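Local coordinates for SusD-like carbohydrate binding protein BF1063 (Bacteroides fragilis NCTC 9343, PDB 3I4G) that probably binds carbohydrate at the bacterial outer membrane, as expected of a member of the SusD family, at residues Met225-Leu239 with Glu412-Asn424. Numbering follows the deposited sequence.
Sequences MELGDNAINANYQEL and ETINAVRGRASVN
R420 reaches the loop I232-Y236 with CG trans to its backbone N (chi1 -175°) and a bend at chi3, which lays its guanidinium between I232 and Y236. In S422 a chi1 of 59° sets OG between the backbone N and the carbonyl carbon, facing A234 and Y236. The contact belongs to the helix-rich SusD fold, where the loop after helix 214-227 runs against the turn that follows helix 414-418. I232 CG2 sits over one guanidinium face, 3.5 Å from R420 NH1. Y236 CD1 covers the opposite face; the tyrosine presents its ring edge to R420 NE, the two planes 73° apart. R420 NH1 donates to N233 O at 2.8 Å, meeting a lone pair in the carbonyl plane, though the oxygen is tilted from the guanidinium plane; L239 CD1 packs near the same nitrogen. Salt bridges to E250 from NH1 and to E447 from NH2 hold the arginine further, and probably offset its charge in this buried setting. E447 also accepts from Y236 OH on its backbone O, so one residue holds both arginine and tyrosine. At the other end of the contact, selenomethionine M225 crosses E412 at about a right angle, its CE 3.7 Å from E412 OE1. S422 holds the loop by three hydrogen bonds: A234 O accepts from S422 N and, at 2.7 Å, from S422 OG, which receives Y236 N at 3.0 Å.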
loop_
_atom_site.group_PDB
_atom_site.type_symbol
_atom_site.label_atom_id
_atom_site.label_comp_id
_atom_site.label_asym_id
_atom_site.label_seq_id
_atom_site.Cartn_x
_atom_site.Cartn_y
_atom_site.Cartn_z
HETATM N N MSE A 225 -2.858 -15.822 -13.303
HETATM C CA MSE A 225 -2.254 -15.763 -14.641
HETATM C C MSE A 225 -2.947 -16.702 -15.634
HETATM O O MSE A 225 -3.275 -16.297 -16.749
HETATM C CB MSE A 225 -0.763 -16.075 -14.526
HETATM C CG MSE A 225 0.035 -15.119 -13.644
HETATM SE SE MSE A 225 1.744 -15.756 -13.112
HETATM C CE MSE A 225 2.648 -15.805 -14.924
ATOM N N GLU A 226 -3.234 -17.927 -15.224
ATOM C CA GLU A 226 -3.816 -18.915 -16.133
ATOM C C GLU A 226 -5.296 -18.667 -16.455
ATOM O O GLU A 226 -5.789 -19.129 -17.486
ATOM C CB GLU A 226 -3.579 -20.312 -15.563
ATOM C CG GLU A 226 -2.121 -20.722 -15.657
ATOM C CD GLU A 226 -1.853 -22.094 -15.099
ATOM O OE1 GLU A 226 -2.515 -22.485 -14.098
ATOM O OE2 GLU A 226 -0.965 -22.770 -15.658
ATOM N N LEU A 227 -6.001 -17.929 -15.606
ATOM C CA LEU A 227 -7.362 -17.521 -15.932
ATOM C C LEU A 227 -7.342 -16.616 -17.165
ATOM O O LEU A 227 -8.253 -16.637 -18.007
ATOM C CB LEU A 227 -8.051 -16.827 -14.754
ATOM C CG LEU A 227 -8.621 -17.757 -13.682
ATOM C CD1 LEU A 227 -8.790 -17.048 -12.358
ATOM C CD2 LEU A 227 -9.936 -18.367 -14.184
ATOM N N GLY A 228 -6.302 -15.809 -17.290
ATOM C CA GLY A 228 -6.107 -15.064 -18.532
ATOM C C GLY A 228 -6.906 -13.804 -18.718
ATOM O O GLY A 228 -6.984 -13.268 -19.813
ATOM N N ASP A 229 -7.514 -13.303 -17.651
ATOM C CA ASP A 229 -8.340 -12.090 -17.718
ATOM C C ASP A 229 -7.542 -10.826 -17.531
ATOM O O ASP A 229 -8.065 -9.735 -17.812
ATOM C CB ASP A 229 -9.440 -12.076 -16.642
ATOM C CG ASP A 229 -10.426 -13.213 -16.750
ATOM O OD1 ASP A 229 -10.432 -13.908 -17.760
ATOM O OD2 ASP A 229 -11.237 -13.358 -15.795
ATOM N N ASN A 230 -6.305 -10.939 -17.024
ATOM C CA ASN A 230 -5.525 -9.779 -16.662
ATOM C C ASN A 230 -4.256 -9.638 -17.491
ATOM O O ASN A 230 -3.725 -10.588 -18.049
ATOM C CB ASN A 230 -5.219 -9.881 -15.178
ATOM C CG ASN A 230 -6.479 -9.878 -14.340
ATOM O OD1 ASN A 230 -6.885 -10.914 -13.787
ATOM N ND2 ASN A 230 -7.135 -8.737 -14.279
ATOM N N ALA A 231 -3.786 -8.398 -17.546
ATOM C CA ALA A 231 -2.622 -8.064 -18.358
ATOM C C ALA A 231 -2.029 -6.781 -17.872
ATOM O O ALA A 231 -2.706 -5.965 -17.289
ATOM C CB ALA A 231 -3.029 -7.899 -19.821
ATOM N N ILE A 232 -0.749 -6.609 -18.161
ATOM C CA ILE A 232 -0.022 -5.374 -17.853
ATOM C C ILE A 232 -0.485 -4.247 -18.759
ATOM O O ILE A 232 -0.494 -4.382 -19.987
ATOM C CB ILE A 232 1.491 -5.631 -17.978
ATOM C CG1 ILE A 232 1.954 -6.609 -16.898
ATOM C CG2 ILE A 232 2.286 -4.320 -17.897
ATOM C CD1 ILE A 232 1.743 -6.140 -15.428
ATOM N N ASN A 233 -0.892 -3.122 -18.173
ATOM C CA ASN A 233 -1.352 -1.967 -18.907
ATOM C C ASN A 233 -0.191 -1.209 -19.562
ATOM O O ASN A 233 0.846 -1.049 -18.943
ATOM C CB ASN A 233 -2.068 -1.007 -17.972
ATOM C CG ASN A 233 -2.902 0.002 -18.684
ATOM O OD1 ASN A 233 -3.748 -0.338 -19.515
ATOM N ND2 ASN A 233 -2.756 1.272 -18.286
ATOM N N ALA A 234 -0.360 -0.681 -20.774
ATOM C CA ALA A 234 0.763 0.024 -21.409
ATOM C C ALA A 234 1.235 1.226 -20.602
ATOM O O ALA A 234 2.432 1.481 -20.496
ATOM C CB ALA A 234 0.384 0.463 -22.821
ATOM N N ASN A 235 0.277 1.947 -20.022
ATOM C CA ASN A 235 0.565 3.165 -19.289
ATOM C C ASN A 235 0.580 2.983 -17.767
ATOM O O ASN A 235 -0.430 2.606 -17.180
ATOM C CB ASN A 235 -0.419 4.272 -19.695
ATOM C CG ASN A 235 0.063 5.631 -19.238
ATOM O OD1 ASN A 235 -0.013 5.997 -18.080
ATOM N ND2 ASN A 235 0.644 6.381 -20.173
ATOM N N TYR A 236 1.718 3.263 -17.152
ATOM C CA TYR A 236 1.899 3.108 -15.709
ATOM C C TYR A 236 1.122 4.161 -14.935
ATOM O O TYR A 236 0.394 3.825 -14.012
ATOM C CB TYR A 236 3.382 3.225 -15.367
ATOM C CG TYR A 236 3.804 2.993 -13.928
ATOM C CD1 TYR A 236 4.089 1.741 -13.476
ATOM C CD2 TYR A 236 4.025 4.069 -13.075
ATOM C CE1 TYR A 236 4.547 1.524 -12.198
ATOM C CE2 TYR A 236 4.488 3.893 -11.790
ATOM C CZ TYR A 236 4.744 2.607 -11.352
ATOM O OH TYR A 236 5.213 2.416 -10.062
ATOM N N GLN A 237 1.285 5.428 -15.298
ATOM C CA GLN A 237 0.626 6.526 -14.560
ATOM C C GLN A 237 -0.881 6.375 -14.479
ATOM O O GLN A 237 -1.500 6.657 -13.442
ATOM C CB GLN A 237 0.958 7.885 -15.177
ATOM C CG GLN A 237 2.407 8.287 -15.063
ATOM C CD GLN A 237 2.631 9.657 -15.606
ATOM O OE1 GLN A 237 2.751 9.831 -16.833
ATOM N NE2 GLN A 237 2.766 10.639 -14.723
ATOM N N GLU A 238 -1.471 5.913 -15.576
ATOM C CA GLU A 238 -2.917 5.808 -15.701
ATOM C C GLU A 238 -3.530 4.726 -14.859
ATOM O O GLU A 238 -4.740 4.733 -14.658
ATOM C CB GLU A 238 -3.316 5.647 -17.203
ATOM C CG GLU A 238 -3.194 6.998 -17.923
ATOM C CD GLU A 238 -3.432 6.934 -19.414
ATOM O OE1 GLU A 238 -3.695 5.859 -19.948
ATOM O OE2 GLU A 238 -3.360 8.019 -20.058
ATOM N N LEU A 239 -2.723 3.831 -14.313
ATOM C CA LEU A 239 -3.214 2.869 -13.325
ATOM C C LEU A 239 -3.754 3.534 -12.082
ATOM O O LEU A 239 -4.569 2.929 -11.392
ATOM C CB LEU A 239 -2.083 1.942 -12.888
ATOM C CG LEU A 239 -1.514 1.010 -13.948
ATOM C CD1 LEU A 239 -0.232 0.367 -13.414
ATOM C CD2 LEU A 239 -2.560 -0.027 -14.382
ATOM N N GLU A 412 7.603 -13.872 -18.751
ATOM C CA GLU A 412 6.172 -13.760 -18.438
ATOM C C GLU A 412 5.923 -12.987 -17.128
ATOM O O GLU A 412 4.788 -12.640 -16.830
ATOM C CB GLU A 412 5.492 -15.142 -18.399
ATOM C CG GLU A 412 5.824 -15.965 -17.225
ATOM C CD GLU A 412 5.126 -17.351 -17.197
ATOM O OE1 GLU A 412 4.075 -17.523 -17.851
ATOM O OE2 GLU A 412 5.651 -18.233 -16.489
ATOM N N THR A 413 6.955 -12.752 -16.328
ATOM C CA THR A 413 6.786 -12.136 -15.024
ATOM C C THR A 413 7.516 -10.802 -14.938
ATOM O O THR A 413 6.986 -9.767 -15.326
ATOM C CB THR A 413 7.218 -13.087 -13.870
ATOM O OG1 THR A 413 8.598 -13.498 -14.011
ATOM C CG2 THR A 413 6.328 -14.338 -13.799
ATOM N N ILE A 414 8.732 -10.814 -14.422
ATOM C CA ILE A 414 9.485 -9.591 -14.216
ATOM C C ILE A 414 9.699 -8.780 -15.497
ATOM O O ILE A 414 9.624 -7.545 -15.464
ATOM C CB ILE A 414 10.829 -9.901 -13.508
ATOM C CG1 ILE A 414 11.541 -8.613 -13.121
ATOM C CG2 ILE A 414 11.720 -10.824 -14.360
ATOM C CD1 ILE A 414 12.548 -8.830 -11.952
ATOM N N ASN A 415 9.925 -9.454 -16.614
ATOM C CA ASN A 415 10.163 -8.726 -17.864
ATOM C C ASN A 415 8.863 -8.206 -18.495
ATOM O O ASN A 415 8.888 -7.270 -19.296
ATOM C CB ASN A 415 10.991 -9.563 -18.822
ATOM C CG ASN A 415 12.340 -9.829 -18.284
ATOM O OD1 ASN A 415 12.820 -9.067 -17.459
ATOM N ND2 ASN A 415 12.963 -10.905 -18.737
ATOM N N ALA A 416 7.725 -8.787 -18.137
ATOM C CA ALA A 416 6.441 -8.228 -18.569
ATOM C C ALA A 416 6.176 -6.926 -17.806
ATOM O O ALA A 416 5.632 -5.965 -18.378
ATOM C CB ALA A 416 5.321 -9.241 -18.348
ATOM N N VAL A 417 6.588 -6.873 -16.543
ATOM C CA VAL A 417 6.468 -5.659 -15.736
ATOM C C VAL A 417 7.451 -4.616 -16.228
ATOM O O VAL A 417 7.067 -3.480 -16.535
ATOM C CB VAL A 417 6.713 -5.967 -14.260
ATOM C CG1 VAL A 417 6.739 -4.716 -13.414
ATOM C CG2 VAL A 417 5.607 -6.908 -13.765
ATOM N N ARG A 418 8.694 -5.007 -16.435
ATOM C CA ARG A 418 9.691 -4.050 -16.935
ATOM C C ARG A 418 9.445 -3.609 -18.382
ATOM O O ARG A 418 9.802 -2.495 -18.789
ATOM C CB ARG A 418 11.092 -4.632 -16.823
ATOM C CG ARG A 418 11.561 -4.752 -15.381
ATOM C CD ARG A 418 12.864 -5.484 -15.228
ATOM N NE ARG A 418 14.001 -4.788 -15.813
ATOM C CZ ARG A 418 14.700 -3.819 -15.217
ATOM N NH1 ARG A 418 14.342 -3.327 -14.030
ATOM N NH2 ARG A 418 15.728 -3.293 -15.863
ATOM N N GLY A 419 8.858 -4.503 -19.160
ATOM C CA GLY A 419 8.596 -4.293 -20.578
ATOM C C GLY A 419 7.361 -3.504 -20.909
ATOM O O GLY A 419 7.094 -3.246 -22.067
ATOM N N ARG A 420 6.608 -3.099 -19.889
ATOM C CA ARG A 420 5.473 -2.236 -20.053
ATOM C C ARG A 420 5.867 -1.106 -20.996
ATOM O O ARG A 420 6.927 -0.506 -20.805
ATOM C CB ARG A 420 5.088 -1.690 -18.650
ATOM C CG ARG A 420 3.858 -0.873 -18.619
ATOM C CD ARG A 420 3.750 -0.071 -17.351
ATOM N NE ARG A 420 3.711 -0.872 -16.131
ATOM C CZ ARG A 420 2.606 -1.405 -15.628
ATOM N NH1 ARG A 420 1.451 -1.340 -16.256
ATOM N NH2 ARG A 420 2.672 -2.080 -14.485
ATOM N N ALA A 421 5.063 -0.758 -21.992
ATOM C CA ALA A 421 5.509 0.223 -23.007
ATOM C C ALA A 421 5.987 1.563 -22.474
ATOM O O ALA A 421 6.938 2.154 -23.001
ATOM C CB ALA A 421 4.388 0.454 -24.022
ATOM N N SER A 422 5.323 2.060 -21.436
ATOM C CA SER A 422 5.676 3.347 -20.844
ATOM C C SER A 422 6.916 3.280 -19.953
ATOM O O SER A 422 7.381 4.308 -19.468
ATOM C CB SER A 422 4.505 3.892 -20.034
ATOM O OG SER A 422 4.121 2.987 -18.997
ATOM N N VAL A 423 7.444 2.082 -19.704
ATOM C CA VAL A 423 8.603 1.899 -18.848
ATOM C C VAL A 423 9.761 1.368 -19.684
ATOM O O VAL A 423 10.840 1.982 -19.719
ATOM C CB VAL A 423 8.205 0.994 -17.651
ATOM C CG1 VAL A 423 9.419 0.611 -16.813
ATOM C CG2 VAL A 423 7.135 1.667 -16.781
ATOM N N ASN A 424 9.548 0.211 -20.306
ATOM C CA ASN A 424 10.479 -0.333 -21.300
ATOM C C ASN A 424 11.919 -0.435 -20.799
ATOM O O ASN A 424 12.870 0.019 -21.449
ATOM C CB ASN A 424 10.415 0.483 -22.580
ATOM C CG ASN A 424 11.118 -0.199 -23.736
ATOM O OD1 ASN A 424 11.016 -1.415 -23.883
ATOM N ND2 ASN A 424 11.815 0.584 -24.553
#